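Local coordinates for Ent-copalyl diphosphate synthase (Streptomyces platensis, PDB 5BP8), which is a largely helical protein of the terpene cyclase class, with a region related to the squalene-hopene cyclase C-terminal domain, at residues A[73-78]-A[114-119]; A[80-85]-A[102-107]; A[123-128]-A[396-401]; A[243-246]-A[252-255]. All coordinates share one frame; numbering follows the deposited sequence.

Interaction 1 (A[73-78]-A[114-119]); sequences VPTLSA and DGLLAG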
loop_
_atom_site.group_PDB
_atom_site.type_symbol
_atom_site.label_atom_id
_atom_site.label_comp_id
_atom_site.label_asym_id
_atom_site.label_seq_id
_atom_site.Cartn_x
_atom_site.Cartn_y
_atom_site.Cartn_z
ATOM N N VAL A 73 13.184 6.143 -2.686
ATOM C CA VAL A 73 12.383 6.065 -3.915
ATOM C C VAL A 73 11.630 7.368 -4.273
ATOM O O VAL A 73 11.725 7.868 -5.412
ATOM C CB VAL A 73 11.441 4.858 -3.888
ATOM C CG1 VAL A 73 10.386 4.970 -4.965
ATOM C CG2 VAL A 73 12.263 3.568 -4.001
ATOM N N PRO A 74 10.887 7.957 -3.313
ATOM C CA PRO A 74 10.209 9.177 -3.725
ATOM C C PRO A 74 11.140 10.364 -4.049
ATOM O O PRO A 74 10.789 11.191 -4.920
ATOM C CB PRO A 74 9.298 9.492 -2.535
ATOM C CG PRO A 74 9.897 8.775 -1.390
ATOM C CD PRO A 74 10.510 7.545 -1.969
ATOM N N THR A 75 12.300 10.439 -3.408
ATOM C CA THR A 75 13.267 11.511 -3.708
ATOM C C THR A 75 13.828 11.306 -5.104
ATOM O O THR A 75 13.906 12.256 -5.938
ATOM C CB THR A 75 14.375 11.613 -2.638
ATOM O OG1 THR A 75 13.788 11.842 -1.358
ATOM C CG2 THR A 75 15.330 12.767 -2.974
ATOM N N LEU A 76 14.175 10.067 -5.414
ATOM C CA LEU A 76 14.568 9.734 -6.798
ATOM C C LEU A 76 13.508 10.166 -7.817
ATOM O O LEU A 76 13.840 10.802 -8.824
ATOM C CB LEU A 76 14.887 8.250 -6.962
ATOM C CG LEU A 76 16.207 7.765 -6.324
ATOM C CD1 LEU A 76 16.179 6.247 -6.342
ATOM C CD2 LEU A 76 17.418 8.348 -7.043
ATOM N N SER A 77 12.233 9.833 -7.545
ATOM C CA SER A 77 11.165 10.170 -8.472
ATOM C C SER A 77 11.007 11.686 -8.635
ATOM O O SER A 77 10.889 12.183 -9.742
ATOM C CB SER A 77 9.845 9.566 -8.011
ATOM O OG SER A 77 8.872 9.675 -9.035
ATOM N N ALA A 78 11.011 12.405 -7.514
ATOM C CA ALA A 78 10.867 13.866 -7.537
ATOM C C ALA A 78 12.021 14.566 -8.239
ATOM O O ALA A 78 11.807 15.458 -9.113
ATOM C CB ALA A 78 10.715 14.393 -6.116
ATOM N N ASP A 114 23.993 12.951 0.048
ATOM C CA ASP A 114 24.447 13.100 1.418
ATOM C C ASP A 114 23.964 11.991 2.355
ATOM O O ASP A 114 24.397 11.933 3.486
ATOM C CB ASP A 114 24.051 14.452 2.010
ATOM C CG ASP A 114 24.759 15.635 1.329
ATOM O OD1 ASP A 114 25.730 15.423 0.553
ATOM O OD2 ASP A 114 24.314 16.787 1.573
ATOM N N GLY A 115 23.036 11.146 1.926
ATOM C CA GLY A 115 22.603 10.078 2.819
ATOM C C GLY A 115 21.691 9.027 2.229
ATOM O O GLY A 115 21.770 7.855 2.600
ATOM N N LEU A 116 20.796 9.415 1.340
ATOM C CA LEU A 116 19.788 8.464 0.898
ATOM C C LEU A 116 20.402 7.338 0.063
ATOM O O LEU A 116 19.973 6.183 0.192
ATOM C CB LEU A 116 18.662 9.132 0.115
ATOM C CG LEU A 116 17.694 10.008 0.922
ATOM C CD1 LEU A 116 16.905 10.875 -0.069
ATOM C CD2 LEU A 116 16.760 9.242 1.829
ATOM N N LEU A 117 21.339 7.666 -0.821
ATOM C CA LEU A 117 21.876 6.646 -1.743
ATOM C C LEU A 117 22.702 5.598 -1.000
ATOM O O LEU A 117 22.815 4.450 -1.451
ATOM C CB LEU A 117 22.683 7.277 -2.860
ATOM C CG LEU A 117 21.780 7.935 -3.918
ATOM C CD1 LEU A 117 22.653 8.852 -4.732
ATOM C CD2 LEU A 117 21.022 6.950 -4.801
ATOM N N ALA A 118 23.242 6.000 0.131
ATOM C CA ALA A 118 24.097 5.145 0.949
ATOM C C ALA A 118 23.403 4.563 2.159
ATOM O O ALA A 118 24.034 3.781 2.904
ATOM C CB ALA A 118 25.300 5.946 1.427
ATOM N N GLY A 119 22.127 4.930 2.378
ATOM C CA GLY A 119 21.392 4.554 3.603
ATOM C C GLY A 119 20.625 3.272 3.370
ATOM O O GLY A 119 20.819 2.606 2.334
#

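Interaction 2 (A[80-85]-A[102-107]); sequences EALLTE and AAACAD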
loop_
_atom_site.group_PDB
_atom_site.type_symbol
_atom_site.label_atom_id
_atom_site.label_comp_id
_atom_site.label_asym_id
_atom_site.label_seq_id
_atom_site.Cartn_x
_atom_site.Cartn_y
_atom_site.Cartn_z
ATOM N N GLU A 80 14.167 13.276 -10.436
ATOM C CA GLU A 80 14.128 12.976 -11.861
ATOM C C GLU A 80 13.063 13.828 -12.571
ATOM O O GLU A 80 13.334 14.389 -13.667
ATOM C CB GLU A 80 13.891 11.486 -12.108
ATOM C CG GLU A 80 14.225 11.046 -13.535
ATOM C CD GLU A 80 13.158 11.375 -14.553
ATOM O OE1 GLU A 80 11.947 11.464 -14.190
ATOM O OE2 GLU A 80 13.526 11.561 -15.745
ATOM N N ALA A 81 11.879 13.951 -11.961
ATOM C CA ALA A 81 10.791 14.732 -12.548
ATOM C C ALA A 81 11.181 16.195 -12.676
ATOM O O ALA A 81 10.916 16.841 -13.726
ATOM C CB ALA A 81 9.532 14.596 -11.743
ATOM N N LEU A 82 11.812 16.740 -11.640
ATOM C CA LEU A 82 12.217 18.145 -11.689
ATOM C C LEU A 82 13.281 18.403 -12.743
ATOM O O LEU A 82 13.198 19.414 -13.468
ATOM C CB LEU A 82 12.662 18.668 -10.313
ATOM C CG LEU A 82 11.531 18.749 -9.263
ATOM C CD1 LEU A 82 12.103 18.919 -7.857
ATOM C CD2 LEU A 82 10.536 19.869 -9.578
ATOM N N LEU A 83 14.249 17.497 -12.877
ATOM C CA LEU A 83 15.272 17.646 -13.921
ATOM C C LEU A 83 14.619 17.577 -15.311
ATOM O O LEU A 83 14.931 18.375 -16.214
ATOM C CB LEU A 83 16.370 16.601 -13.784
ATOM C CG LEU A 83 17.351 16.765 -12.600
ATOM C CD1 LEU A 83 18.110 15.478 -12.327
ATOM C CD2 LEU A 83 18.316 17.924 -12.879
ATOM N N THR A 84 13.718 16.617 -15.492
ATOM C CA THR A 84 12.992 16.494 -16.746
ATOM C C THR A 84 12.191 17.764 -17.058
ATOM O O THR A 84 12.269 18.276 -18.190
ATOM C CB THR A 84 12.102 15.234 -16.755
ATOM O OG1 THR A 84 12.951 14.084 -16.722
ATOM C CG2 THR A 84 11.214 15.179 -17.986
ATOM N N GLU A 85 11.456 18.288 -16.078
ATOM C CA GLU A 85 10.684 19.524 -16.270
ATOM C C GLU A 85 11.561 20.718 -16.618
ATOM O O GLU A 85 11.235 21.487 -17.552
ATOM C CB GLU A 85 9.865 19.850 -15.035
ATOM C CG GLU A 85 9.086 21.161 -15.065
ATOM C CD GLU A 85 7.998 21.221 -16.126
ATOM O OE1 GLU A 85 7.496 20.166 -16.535
ATOM O OE2 GLU A 85 7.632 22.335 -16.546
ATOM N N ALA A 102 14.513 24.650 -9.569
ATOM C CA ALA A 102 15.926 24.341 -9.464
ATOM C C ALA A 102 16.406 24.228 -8.007
ATOM O O ALA A 102 17.249 23.365 -7.707
ATOM C CB ALA A 102 16.749 25.350 -10.226
ATOM N N ALA A 103 15.858 25.068 -7.120
ATOM C CA ALA A 103 16.225 25.057 -5.734
ATOM C C ALA A 103 15.799 23.731 -5.117
ATOM O O ALA A 103 16.587 23.076 -4.414
ATOM C CB ALA A 103 15.555 26.205 -4.988
ATOM N N ALA A 104 14.539 23.361 -5.360
ATOM C CA ALA A 104 14.023 22.077 -4.890
ATOM C C ALA A 104 14.848 20.922 -5.434
ATOM O O ALA A 104 15.208 19.987 -4.705
ATOM C CB ALA A 104 12.562 21.908 -5.273
ATOM N N CYS A 105 15.133 20.975 -6.718
ATOM C CA CYS A 105 15.884 19.921 -7.371
ATOM C C CYS A 105 17.280 19.746 -6.775
ATOM O O CYS A 105 17.693 18.610 -6.427
ATOM C CB CYS A 105 15.980 20.224 -8.847
ATOM S SG CYS A 105 16.689 18.878 -9.800
ATOM N N ALA A 106 18.001 20.857 -6.633
ATOM C CA ALA A 106 19.365 20.817 -6.086
ATOM C C ALA A 106 19.386 20.298 -4.662
ATOM O O ALA A 106 20.282 19.506 -4.281
ATOM C CB ALA A 106 20.021 22.171 -6.173
ATOM N N ASP A 107 18.397 20.697 -3.875
ATOM C CA ASP A 107 18.328 20.193 -2.493
ATOM C C ASP A 107 17.997 18.708 -2.439
ATOM O O ASP A 107 18.507 18.009 -1.566
ATOM C CB ASP A 107 17.337 20.996 -1.653
ATOM C CG ASP A 107 17.816 22.435 -1.382
ATOM O OD1 ASP A 107 16.939 23.242 -1.011
ATOM O OD2 ASP A 107 19.033 22.718 -1.494
#

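Interaction 3 (A[123-128]-A[396-401]); sequences DTIGVE and DKWHAS. With SO4 (sulfate ion), chain B.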
loop_
_atom_site.group_PDB
_atom_site.type_symbol
_atom_site.label_atom_id
_atom_site.label_comp_id
_atom_site.label_asym_id
_atom_site.label_seq_id
_atom_site.Cartn_x
_atom_site.Cartn_y
_atom_site.Cartn_z
ATOM N N ASP A 123 12.242 -2.606 1.615
ATOM C CA ASP A 123 11.747 -3.474 0.571
ATOM C C ASP A 123 10.365 -3.045 0.122
ATOM O O ASP A 123 9.357 -3.729 0.355
ATOM C CB ASP A 123 11.786 -4.927 1.048
ATOM C CG ASP A 123 13.202 -5.431 1.247
ATOM O OD1 ASP A 123 14.076 -5.198 0.377
ATOM O OD2 ASP A 123 13.444 -6.082 2.277
ATOM N N THR A 124 10.315 -1.890 -0.557
ATOM C CA THR A 124 9.093 -1.439 -1.152
ATOM C C THR A 124 8.929 -2.216 -2.452
ATOM O O THR A 124 9.858 -2.879 -2.949
ATOM C CB THR A 124 9.103 0.086 -1.408
ATOM O OG1 THR A 124 10.300 0.447 -2.078
ATOM C CG2 THR A 124 8.993 0.870 -0.124
ATOM N N ILE A 125 7.740 -2.154 -3.017
ATOM C CA ILE A 125 7.424 -3.020 -4.135
ATOM C C ILE A 125 8.117 -2.545 -5.420
ATOM O O ILE A 125 7.992 -1.381 -5.814
ATOM C CB ILE A 125 5.917 -3.137 -4.349
ATOM C CG1 ILE A 125 5.250 -3.663 -3.068
ATOM C CG2 ILE A 125 5.646 -4.099 -5.511
ATOM C CD1 ILE A 125 3.759 -3.962 -3.211
ATOM N N GLY A 126 8.845 -3.454 -6.063
ATOM C CA GLY A 126 9.534 -3.127 -7.328
ATOM C C GLY A 126 10.771 -2.222 -7.208
ATOM O O GLY A 126 11.272 -1.706 -8.210
ATOM N N VAL A 127 11.284 -2.055 -5.998
ATOM C CA VAL A 127 12.413 -1.149 -5.763
ATOM C C VAL A 127 13.664 -1.482 -6.624
ATOM O O VAL A 127 14.371 -0.575 -7.075
ATOM C CB VAL A 127 12.757 -1.066 -4.273
ATOM C CG1 VAL A 127 13.269 -2.400 -3.710
ATOM C CG2 VAL A 127 13.760 0.036 -4.035
ATOM N N GLU A 128 13.882 -2.771 -6.882
ATOM C CA GLU A 128 14.984 -3.235 -7.735
ATOM C C GLU A 128 14.838 -2.801 -9.194
ATOM O O GLU A 128 15.797 -2.923 -9.962
ATOM C CB GLU A 128 15.069 -4.761 -7.710
ATOM C CG GLU A 128 15.304 -5.329 -6.333
ATOM C CD GLU A 128 14.961 -6.816 -6.272
ATOM O OE1 GLU A 128 13.776 -7.186 -6.484
ATOM O OE2 GLU A 128 15.886 -7.606 -6.032
ATOM N N ASP A 396 5.720 -7.636 8.702
ATOM C CA ASP A 396 5.151 -8.144 7.465
ATOM C C ASP A 396 5.700 -7.366 6.286
ATOM O O ASP A 396 5.958 -6.168 6.390
ATOM C CB ASP A 396 3.636 -8.019 7.452
ATOM C CG ASP A 396 3.018 -8.579 6.181
ATOM O OD1 ASP A 396 3.209 -9.780 5.928
ATOM O OD2 ASP A 396 2.317 -7.831 5.445
ATOM N N LYS A 397 5.845 -8.059 5.169
ATOM C CA LYS A 397 6.388 -7.467 3.961
ATOM C C LYS A 397 5.534 -6.384 3.331
ATOM O O LYS A 397 6.047 -5.619 2.535
ATOM C CB LYS A 397 6.676 -8.560 2.906
ATOM C CG LYS A 397 5.452 -9.139 2.235
ATOM C CD LYS A 397 5.807 -10.342 1.354
ATOM C CE LYS A 397 6.590 -9.934 0.119
ATOM N NZ LYS A 397 6.749 -11.082 -0.816
ATOM N N TRP A 398 4.218 -6.365 3.568
ATOM C CA TRP A 398 3.330 -5.439 2.855
ATOM C C TRP A 398 3.146 -4.084 3.551
ATOM O O TRP A 398 2.474 -3.233 3.011
ATOM C CB TRP A 398 1.936 -6.055 2.635
ATOM C CG TRP A 398 1.984 -7.339 1.827
ATOM C CD1 TRP A 398 1.493 -8.559 2.199
ATOM C CD2 TRP A 398 2.586 -7.526 0.528
ATOM N NE1 TRP A 398 1.731 -9.491 1.196
ATOM C CE2 TRP A 398 2.410 -8.884 0.172
ATOM C CE3 TRP A 398 3.250 -6.678 -0.369
ATOM C CZ2 TRP A 398 2.896 -9.416 -1.034
ATOM C CZ3 TRP A 398 3.734 -7.212 -1.573
ATOM C CH2 TRP A 398 3.542 -8.564 -1.895
ATOM N N HIS A 399 3.706 -3.905 4.737
ATOM C CA HIS A 399 3.364 -2.766 5.567
ATOM C C HIS A 399 4.593 -2.353 6.355
ATOM O O HIS A 399 5.331 -3.184 6.892
ATOM C CB HIS A 399 2.190 -3.157 6.443
ATOM C CG HIS A 399 1.371 -2.022 6.967
ATOM N ND1 HIS A 399 1.820 -1.152 7.934
ATOM C CD2 HIS A 399 0.100 -1.657 6.704
ATOM C CE1 HIS A 399 0.869 -0.297 8.236
ATOM N NE2 HIS A 399 -0.194 -0.592 7.510
ATOM N N ALA A 400 4.801 -1.041 6.450
ATOM C CA ALA A 400 5.910 -0.466 7.213
ATOM C C ALA A 400 5.818 -0.599 8.735
ATOM O O ALA A 400 6.819 -0.443 9.407
ATOM C CB ALA A 400 6.031 1.024 6.859
ATOM N N SER A 401 4.621 -0.833 9.277
ATOM C CA SER A 401 4.384 -0.818 10.708
ATOM C C SER A 401 4.333 -2.222 11.354
ATOM O O SER A 401 3.597 -3.106 10.883
ATOM C CB SER A 401 3.047 -0.134 10.995
ATOM O OG SER A 401 2.821 -0.107 12.379
HETATM S S SO4 B . 9.366 -10.774 -3.214
HETATM O O1 SO4 B . 9.434 -11.440 -1.889
HETATM O O2 SO4 B . 9.946 -11.732 -4.216
HETATM O O3 SO4 B . 8.036 -10.352 -3.563
HETATM O O4 SO4 B . 10.261 -9.605 -3.161
HETATM O O HOH W 1 8.550 -5.540 2.272
HETATM O O HOH W 2 6.526 -4.911 -0.168
#

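Interaction 4 (A[243-246]-A[252-255]); sequences RDVQ and PVPS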
loop_
_atom_site.group_PDB
_atom_site.type_symbol
_atom_site.label_atom_id
_atom_site.label_comp_id
_atom_site.label_asym_id
_atom_site.label_seq_id
_atom_site.Cartn_x
_atom_site.Cartn_y
_atom_site.Cartn_z
ATOM N N ARG A 243 -6.975 11.256 -16.402
ATOM C CA ARG A 243 -7.762 12.461 -16.138
ATOM C C ARG A 243 -8.627 12.314 -14.893
ATOM O O ARG A 243 -8.664 13.213 -14.052
ATOM C CB ARG A 243 -8.609 12.842 -17.359
ATOM C CG ARG A 243 -7.752 13.320 -18.526
ATOM C CD ARG A 243 -8.535 13.440 -19.832
ATOM N NE ARG A 243 -7.793 14.177 -20.858
ATOM C CZ ARG A 243 -8.175 14.326 -22.130
ATOM N NH1 ARG A 243 -9.310 13.797 -22.584
ATOM N NH2 ARG A 243 -7.408 15.011 -22.963
ATOM N N ASP A 244 -9.324 11.196 -14.784
ATOM C CA ASP A 244 -10.210 10.968 -13.628
ATOM C C ASP A 244 -9.434 10.947 -12.323
ATOM O O ASP A 244 -9.849 11.533 -11.319
ATOM C CB ASP A 244 -10.973 9.666 -13.766
ATOM C CG ASP A 244 -12.106 9.734 -14.790
ATOM O OD1 ASP A 244 -12.549 10.860 -15.144
ATOM O OD2 ASP A 244 -12.537 8.651 -15.236
ATOM N N VAL A 245 -8.306 10.250 -12.330
ATOM C CA VAL A 245 -7.543 10.083 -11.099
ATOM C C VAL A 245 -7.006 11.428 -10.614
ATOM O O VAL A 245 -7.179 11.793 -9.442
ATOM C CB VAL A 245 -6.414 9.058 -11.287
ATOM C CG1 VAL A 245 -5.481 9.039 -10.086
ATOM C CG2 VAL A 245 -6.981 7.674 -11.545
ATOM N N GLN A 246 -6.400 12.202 -11.507
ATOM C CA GLN A 246 -5.808 13.472 -11.099
ATOM C C GLN A 246 -6.902 14.459 -10.645
ATOM O O GLN A 246 -6.717 15.210 -9.652
ATOM C CB GLN A 246 -4.879 14.049 -12.190
ATOM C CG GLN A 246 -5.550 14.667 -13.406
ATOM C CD GLN A 246 -6.091 16.060 -13.140
ATOM O OE1 GLN A 246 -5.541 16.827 -12.351
ATOM N NE2 GLN A 246 -7.172 16.404 -13.826
ATOM N N PRO A 252 -2.379 15.952 -7.864
ATOM C CA PRO A 252 -1.598 14.828 -7.332
ATOM C C PRO A 252 -2.354 13.504 -7.417
ATOM O O PRO A 252 -3.603 13.499 -7.512
ATOM C CB PRO A 252 -1.334 15.232 -5.876
ATOM C CG PRO A 252 -1.592 16.699 -5.802
ATOM C CD PRO A 252 -2.619 16.991 -6.848
ATOM N N VAL A 253 -1.612 12.394 -7.407
ATOM C CA VAL A 253 -2.200 11.074 -7.636
ATOM C C VAL A 253 -1.594 10.050 -6.667
ATOM O O VAL A 253 -0.441 10.212 -6.236
ATOM C CB VAL A 253 -1.994 10.628 -9.088
ATOM C CG1 VAL A 253 -2.745 11.558 -10.051
ATOM C CG2 VAL A 253 -0.518 10.595 -9.448
ATOM N N PRO A 254 -2.367 9.010 -6.333
ATOM C CA PRO A 254 -1.853 7.861 -5.601
ATOM C C PRO A 254 -1.046 6.949 -6.542
ATOM O O PRO A 254 -1.123 7.088 -7.767
ATOM C CB PRO A 254 -3.116 7.150 -5.176
ATOM C CG PRO A 254 -4.055 7.393 -6.321
ATOM C CD PRO A 254 -3.794 8.831 -6.669
ATOM N N SER A 255 -0.328 5.990 -5.979
ATOM C CA SER A 255 0.473 5.044 -6.771
ATOM C C SER A 255 -0.306 3.781 -7.182
ATOM O O SER A 255 0.149 3.000 -8.024
ATOM C CB SER A 255 1.736 4.656 -5.998
ATOM O OG SER A 255 1.436 3.829 -4.872
#

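Interaction 1 (A[73-78]-A[114-119])
Leu116 and Thr75 carry most of this contact: the CD1 methyl of Leu116 sits against the whole fork of the threonine, with Thr75 OG1 at 3.5 Å, CB at 3.7 Å and CG2 at 3.8 Å from that one carbon. The two side chains cross at about a right angle, and both CB atoms point toward the other segment, so the leucine branch ends on the threonine instead of running beside it. In Thr75 the hydroxyl OG1 lies beside the backbone N (chi1 -58°), with the methyl CG2 anti to that N. There the hydroxyl is hydrogen-bonded to Gly71 O, one turn back in the chain, and to Trp64 N. Beside this pair, Leu76 and Leu117 make a looser touch, CD2 to CD2 at 4.5 Å. Leu112, one turn earlier on helix 98-116, packs against Thr75, Leu76 and Leu117, and Leu76 turns also to Leu134 and Ile138 of helix 127-144. The contact therefore joins the beginning of helix 72-86 to the C-terminal part of helix 98-116, which has a wider, pi-type turn at 114-116. No hydrogen bond spans the two segments. Because the polar bonds of the threonine hydroxyl go to Gly71 O and Trp64 N, Leu116 meets it by van der Waals contact alone.

Interaction 2 (A[80-85]-A[102-107])
Leu82 and Cys105 provide the closest pair of CA atoms across the two segments, 5.9 Å apart. The packing of Leu82 comes first: its CB lies 3.9 Å from Cys105 CB, while its CD1 branch reaches past to the opposing backbone, 3.8 Å from Cys105 N, and to the methyl of Ala104, CD1 to CB 4.0 Å. Sulfur packing forms the second group. Cys105 has SG trans to its backbone N (chi1 -172°), a rotation that carries the sulfur to Leu83, where CG and CD2 are both 3.6 Å from it; the sulfur is thus seated beside the branch point and one of its methyls. The segment axes approach to 9.3 Å at 140° between their N-to-C directions, a roughly antiparallel pair formed by consecutive helices 72-86 and 98-116, consistent with the helical hairpins of alpha/alpha barrels in this family. The charged side chains of the first helix are bonded to residues outside the two segments: Glu80, whose CB points away from helix 98-116, forms salt bridges with Arg36 and Arg198, and Glu85 does so with Arg88. Ala104 O, on the second helix, accepts a hydrogen bond from Gln58 NE2.

Interaction 3 (A[123-128]-A[396-401])
Ile125 and Trp398 supply the apolar touch between these segments: the CD1 methyl at the end of the isoleucine comes to 3.6 Å from CZ3 of the indole, on its six-membered ring, approaching at a slant. Trp398 is also covered from within its own segment, as Lys397 CG lies 3.6 Å above the ring plane, over its centre; with chi1 at 74°, that carbon sits between the lysine's backbone N and carbonyl carbon. Water forms the second kind of link. Asp123 O and Lys397 O are 4.4 Å apart, and two waters lie within bonding distance of both: the first 2.8 Å from Asp123 O and doubtfully close to Lys397 O, the second 2.8 Å from Lys397 O. Not all these bonds can form at once. Each segment contains a beta turn: 124-127 is type II, Gly126, with positive phi, being also the N-cap of helix 127-144, whereas 396-399 is type I, in a loop of the region related to the squalene-hopene cyclase C-terminal domain. Backbone bonds of Ile125 to Asp497 and of Trp398 to His496 tie both to one neighbouring piece of chain. Polar bonds fix the second turn: Trp398 N donates to Asp396 OD2 at 3.0 Å (156°), meeting it from above the carboxylate plane, an Asx turn. Ser401 N reaches His399 ND1 at 3.1 Å in the imidazole plane. The charged end of Lys397 binds Thr346 O and a sulfate ion, NZ to O1 2.9 Å; Arg345 N and Thr346 N hold the same, probably crystallisation-derived, anion.

Interaction 4 (A[243-246]-A[252-255])
The backbones come together at Gln246 and Val253, CA to CA 5.5 Å, where the loop leaving helix 237-249 returns along the flank of that helix in an extended conformation (Val253 phi -138°, psi 152°). Val253 CG1 is the central atom among the side chains: it lies 3.7 Å from Val245 CG1, 3.8 Å from Gln246 CA and 3.9 Å from Gln246 CB, wedged against the helix surface between consecutive residues. The two valines cross at about a right angle. A chi1 of 171° puts Val245 CG1 on the far side of CB from the backbone N, and from there it also meets the ring of Pro254 at CD, 3.8 Å away, the two side chains meeting at a slant. One methyl thus serves both a valine and a proline of the loop. In the fold the chain turns back on helix 237-249 before entering helix 260-274, closed by hydrophobic packing with no hydrogen bond between the segments. The loop is instead tied to helix 31-40 and the residues just before it: Val253 N bonds to Thr34 OG1, Val253 pairs by backbone with Ser30, and its side chain rests on Asp33 and Leu37. Pro252 and Pro254, having no backbone N-H, cannot donate such bonds. Carbonyl oxygens draw near at the start of the loop, Pro252 O being 4.1 Å from Gln246 O. That proline oxygen is buried here and has no hydrogen-bond partner in the model. Gln246, folded back at chi2, carries its side chain to Asp45 and Arg50, while Pro252 packs on Tyr53 of helix 47-57.

In the fold
Interactions 1 and 2 are two levels of one helix pair, 72-86 with 98-116: their centres lie 13 Å apart, and interaction 2 falls within the stretch of chain that interaction 1 spans. Interaction 3 adjoins interaction 1 through Val73 CG2, which packs 3.8 Å from Val127 CG2, but its centre is 16 Å away and 26 Å from that of interaction 2. The sulfate held by Lys397, probably from the crystallisation liquor, is the only bound group here and marks no established site. Interaction 4 touches none of the others, its nearest atoms being about 8 Å from interaction 3 and about 9 Å from interaction 1. Asp497 nevertheless relates two of them, bonding to Ser255 in interaction 4 and Ile125 in interaction 3.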